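Side-chain contacts in alcohol dehydrogenase YqhD (Escherichia coli, PDB 4QGS), which reduces a broad range of short-chain aldehydes to alcohols with NADPH, using one catalytic zinc ion per subunit of a homodimer: residues S107-T112 against I142-V147; Y318-R321 against I325-G328. All coordinates share one frame; numbering follows the deposited sequence.

Interaction 1: residues S107-T112 against I142-V147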
# COMPACT_ATOMS: atom_id res chain seq x y z
N SER A 107 0.50 8.60 1.11
CA SER A 107 0.55 9.50 2.25
C SER A 107 -0.38 10.70 2.06
O SER A 107 -1.13 11.07 2.96
CB SER A 107 1.99 9.98 2.48
OG SER A 107 2.06 10.83 3.61
N VAL A 108 -0.33 11.30 0.87
CA VAL A 108 -1.19 12.44 0.57
C VAL A 108 -2.64 11.98 0.54
O VAL A 108 -3.53 12.65 1.07
CB VAL A 108 -0.81 13.11 -0.77
CG1 VAL A 108 -1.79 14.24 -1.12
CG2 VAL A 108 0.61 13.65 -0.70
N LEU A 109 -2.86 10.83 -0.09
CA LEU A 109 -4.20 10.26 -0.18
C LEU A 109 -4.78 10.00 1.20
O LEU A 109 -5.90 10.42 1.49
CB LEU A 109 -4.17 8.97 -0.99
CG LEU A 109 -5.50 8.23 -1.11
CD1 LEU A 109 -6.53 9.09 -1.82
CD2 LEU A 109 -5.30 6.91 -1.83
N ASP A 110 -4.02 9.33 2.05
CA ASP A 110 -4.50 8.95 3.38
C ASP A 110 -4.86 10.17 4.23
O ASP A 110 -5.91 10.21 4.86
CB ASP A 110 -3.46 8.09 4.10
CG ASP A 110 -3.40 6.68 3.55
OD1 ASP A 110 -4.26 6.33 2.72
OD2 ASP A 110 -2.50 5.92 3.97
N GLY A 111 -3.98 11.16 4.22
CA GLY A 111 -4.21 12.37 4.98
C GLY A 111 -5.43 13.11 4.46
O GLY A 111 -6.18 13.70 5.21
N THR A 112 -5.62 13.07 3.15
CA THR A 112 -6.74 13.77 2.57
C THR A 112 -8.05 13.06 2.91
O THR A 112 -9.08 13.70 3.13
CB THR A 112 -6.56 13.92 1.04
OG1 THR A 112 -5.35 14.65 0.80
CG2 THR A 112 -7.73 14.67 0.43
N ILE A 142 -16.46 15.11 2.85
CA ILE A 142 -16.28 15.98 1.70
C ILE A 142 -15.84 15.13 0.52
O ILE A 142 -14.96 14.29 0.65
CB ILE A 142 -15.24 17.07 1.97
CG1 ILE A 142 -15.71 17.94 3.13
CG2 ILE A 142 -14.98 17.92 0.72
CD1 ILE A 142 -14.92 19.18 3.27
N PRO A 143 -16.49 15.32 -0.64
CA PRO A 143 -16.13 14.55 -1.82
C PRO A 143 -14.65 14.75 -2.14
O PRO A 143 -14.14 15.86 -1.97
CB PRO A 143 -17.02 15.13 -2.92
CG PRO A 143 -18.21 15.65 -2.17
CD PRO A 143 -17.64 16.21 -0.90
N MET A 144 -13.97 13.70 -2.57
CA MET A 144 -12.56 13.84 -2.90
C MET A 144 -12.17 12.94 -4.05
O MET A 144 -12.77 11.89 -4.26
CB MET A 144 -11.68 13.56 -1.67
CG MET A 144 -11.78 12.15 -1.12
SD MET A 144 -10.35 11.75 -0.07
CE MET A 144 -9.07 11.72 -1.32
N GLY A 145 -11.18 13.38 -4.81
CA GLY A 145 -10.60 12.57 -5.87
C GLY A 145 -9.10 12.63 -5.69
O GLY A 145 -8.59 13.28 -4.77
N CYS A 146 -8.37 11.92 -6.55
CA CYS A 146 -6.92 11.96 -6.46
C CYS A 146 -6.25 11.78 -7.82
O CYS A 146 -6.84 11.27 -8.79
CB CYS A 146 -6.41 10.90 -5.48
SG CYS A 146 -6.79 9.19 -5.93
N VAL A 147 -5.02 12.25 -7.87
CA VAL A 147 -4.14 12.04 -9.00
C VAL A 147 -2.91 11.35 -8.42
O VAL A 147 -2.13 11.98 -7.70
CB VAL A 147 -3.77 13.37 -9.69
CG1 VAL A 147 -2.83 13.12 -10.87
CG2 VAL A 147 -5.05 14.08 -10.16
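Met144 has its CG between the backbone N and the carbonyl carbon, and the chain bends at its last torsion (chi3 -68°). This brings CE to the helix, where it meets Leu109 and Thr112. Leu109 sends its CG anti to the backbone N (chi1 177°), which carries CD1 to the strand although the residue does not face it squarely.

Met144 CE touches two side chains that lie three residues apart on the helix. It is 3.7 Å from Leu109 CD1 and equally far from Thr112 CG2. The chains of Leu109 and Met144 cross at about a right angle. Met144 SD stays 4.0 Å from Thr112 CG2. Further along the strand, Cys146 meets the same leucine methyl, with its CB 4.1 Å from Leu109 CD1.

Thr112 turns its methyl to Met144. Its OG1 hydrogen-bonds back to Val108 O within the helix at 2.7 Å, and also to Thr46 OG1 on strand 42-46. The backbone N of Thr112 reaches Val108 O from the opposite face.

Helix segment 107-112 runs nearly antiparallel to strand segment 144-147 (173°), with a closest axis approach of 9.6 Å. Helix 106-119 forms part of the connection in a beta-alpha-beta crossover between the neighbouring parallel strands 99-104 and 144-148. Ser107 and Asp110, on the same helix, bind NADP(+).

Between the two segments the buried contact is apolar and sulfur packing. Directional ties of helix 106-119 to its surroundings come instead from Thr112 OG1 to Thr46 and from the backbone bond of Ile142 with Ala116.

Interaction 2: residues Y318-R321 against I325-G328; sequences YAER and ITEG
The peptide carbonyl of Ala319 is approached from above its plane by the backbone N of Ile325. The donor lies 41° out of that plane and off the lone pairs, with a C=O...N angle of 131°. The N-H itself points well at the oxygen: Ile325 N to Ala319 O is 2.8 Å, and the angle at the hydrogen is 165°. Thr326 CG2 lies over one face of the Glu320 carboxylate, displaced toward CG and 4.2 Å from Glu320 CD.

That methyl comes closer to the aliphatic part of the chain, 3.7 Å from Glu320 CG. The two side chains cross at about a right angle. The first torsion of Thr326 sets CG2 anti to its own carbonyl carbon, and this turns the methyl rather than OG1 to Glu320 CG.

The contact closes the C-terminal end of helix 312-323. The chain turns back after the helix, and a residue six positions on donates to Ala319 O, beyond the i+4 spacing of an alpha-helical bond. The following loop leads into helix 330-347 of the helical C-terminal region, whose Ala336 and Ala337 touch Ile325.

Ala319 CB and Ile325 CB pack at 4.0 Å. Ile325 O rests 3.4 Å from Glu320 CA in a CA-H...O contact. Arg333 NH2 hydrogen-bonds to Ile325 O and forms a salt bridge with Glu320 OE1, joining both segments to the next helix.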
# COMPACT_ATOMS: atom_id res chain seq x y z
N TYR A 318 1.55 -21.97 -5.85
CA TYR A 318 2.34 -20.80 -6.23
C TYR A 318 3.54 -21.21 -7.07
O TYR A 318 3.81 -20.61 -8.11
CB TYR A 318 2.75 -20.05 -4.95
CG TYR A 318 3.83 -19.00 -5.06
CD1 TYR A 318 3.55 -17.74 -5.58
CD2 TYR A 318 5.11 -19.23 -4.57
CE1 TYR A 318 4.53 -16.75 -5.65
CE2 TYR A 318 6.11 -18.24 -4.63
CZ TYR A 318 5.81 -17.01 -5.18
OH TYR A 318 6.77 -16.03 -5.25
N ALA A 319 4.22 -22.27 -6.64
CA ALA A 319 5.42 -22.73 -7.34
C ALA A 319 5.10 -23.15 -8.76
O ALA A 319 5.81 -22.80 -9.70
CB ALA A 319 6.06 -23.87 -6.59
N GLU A 320 4.00 -23.88 -8.93
CA GLU A 320 3.58 -24.33 -10.24
C GLU A 320 3.00 -23.21 -11.11
O GLU A 320 3.42 -23.02 -12.26
CB GLU A 320 2.55 -25.46 -10.08
CG GLU A 320 2.08 -26.08 -11.37
CD GLU A 320 1.23 -27.31 -11.13
OE1 GLU A 320 1.65 -28.19 -10.35
OE2 GLU A 320 0.13 -27.40 -11.72
N ARG A 321 2.05 -22.46 -10.56
CA ARG A 321 1.29 -21.47 -11.34
C ARG A 321 2.08 -20.21 -11.65
O ARG A 321 1.92 -19.61 -12.71
CB ARG A 321 0.00 -21.07 -10.61
CG ARG A 321 -1.04 -22.20 -10.45
CD ARG A 321 -1.93 -22.31 -11.66
NE ARG A 321 -2.89 -23.41 -11.52
CZ ARG A 321 -4.11 -23.28 -11.01
NH1 ARG A 321 -4.54 -22.10 -10.58
NH2 ARG A 321 -4.92 -24.34 -10.92
N ILE A 325 7.29 -24.31 -11.57
CA ILE A 325 8.03 -25.36 -10.87
C ILE A 325 7.12 -26.56 -10.68
O ILE A 325 6.20 -26.53 -9.87
CB ILE A 325 8.56 -24.89 -9.49
CG1 ILE A 325 9.51 -23.70 -9.64
CG2 ILE A 325 9.26 -26.03 -8.76
CD1 ILE A 325 9.83 -23.01 -8.32
N THR A 326 7.38 -27.62 -11.45
CA THR A 326 6.49 -28.79 -11.45
C THR A 326 7.22 -30.08 -11.09
O THR A 326 6.59 -31.06 -10.67
CB THR A 326 5.82 -28.95 -12.82
OG1 THR A 326 6.83 -28.99 -13.84
CG2 THR A 326 4.88 -27.79 -13.09
N GLU A 327 8.53 -30.10 -11.27
CA GLU A 327 9.33 -31.30 -11.05
C GLU A 327 9.91 -31.36 -9.64
O GLU A 327 10.18 -30.33 -9.03
CB GLU A 327 10.46 -31.37 -12.07
CG GLU A 327 10.01 -31.57 -13.50
CD GLU A 327 11.18 -31.62 -14.47
OE1 GLU A 327 12.05 -32.50 -14.30
OE2 GLU A 327 11.22 -30.78 -15.40
N GLY A 328 10.11 -32.58 -9.13
CA GLY A 328 10.76 -32.79 -7.84
C GLY A 328 9.78 -33.00 -6.70
O GLY A 328 8.58 -32.91 -6.92

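Overall arrangement
Interaction 1 comes first along the chain and interaction 2 much later. They share no helix or strand. Their centres are 41 Å apart, their nearest atoms about 26 Å apart, and they lie on opposite sides of the chain's centre. Residues 107-112 and 142-147 belong to the six-stranded parallel sheet and its covering helix in the N-terminal, cofactor-binding part. Residues 318-321 and 325-328 belong to the helical C-terminal part, at its periphery and away from the annotated sites. Zinc is bound by Asp205, His209, His278 and His292, which come between the two contacts in sequence. The pair thus samples both halves of the iron-containing alcohol dehydrogenase fold.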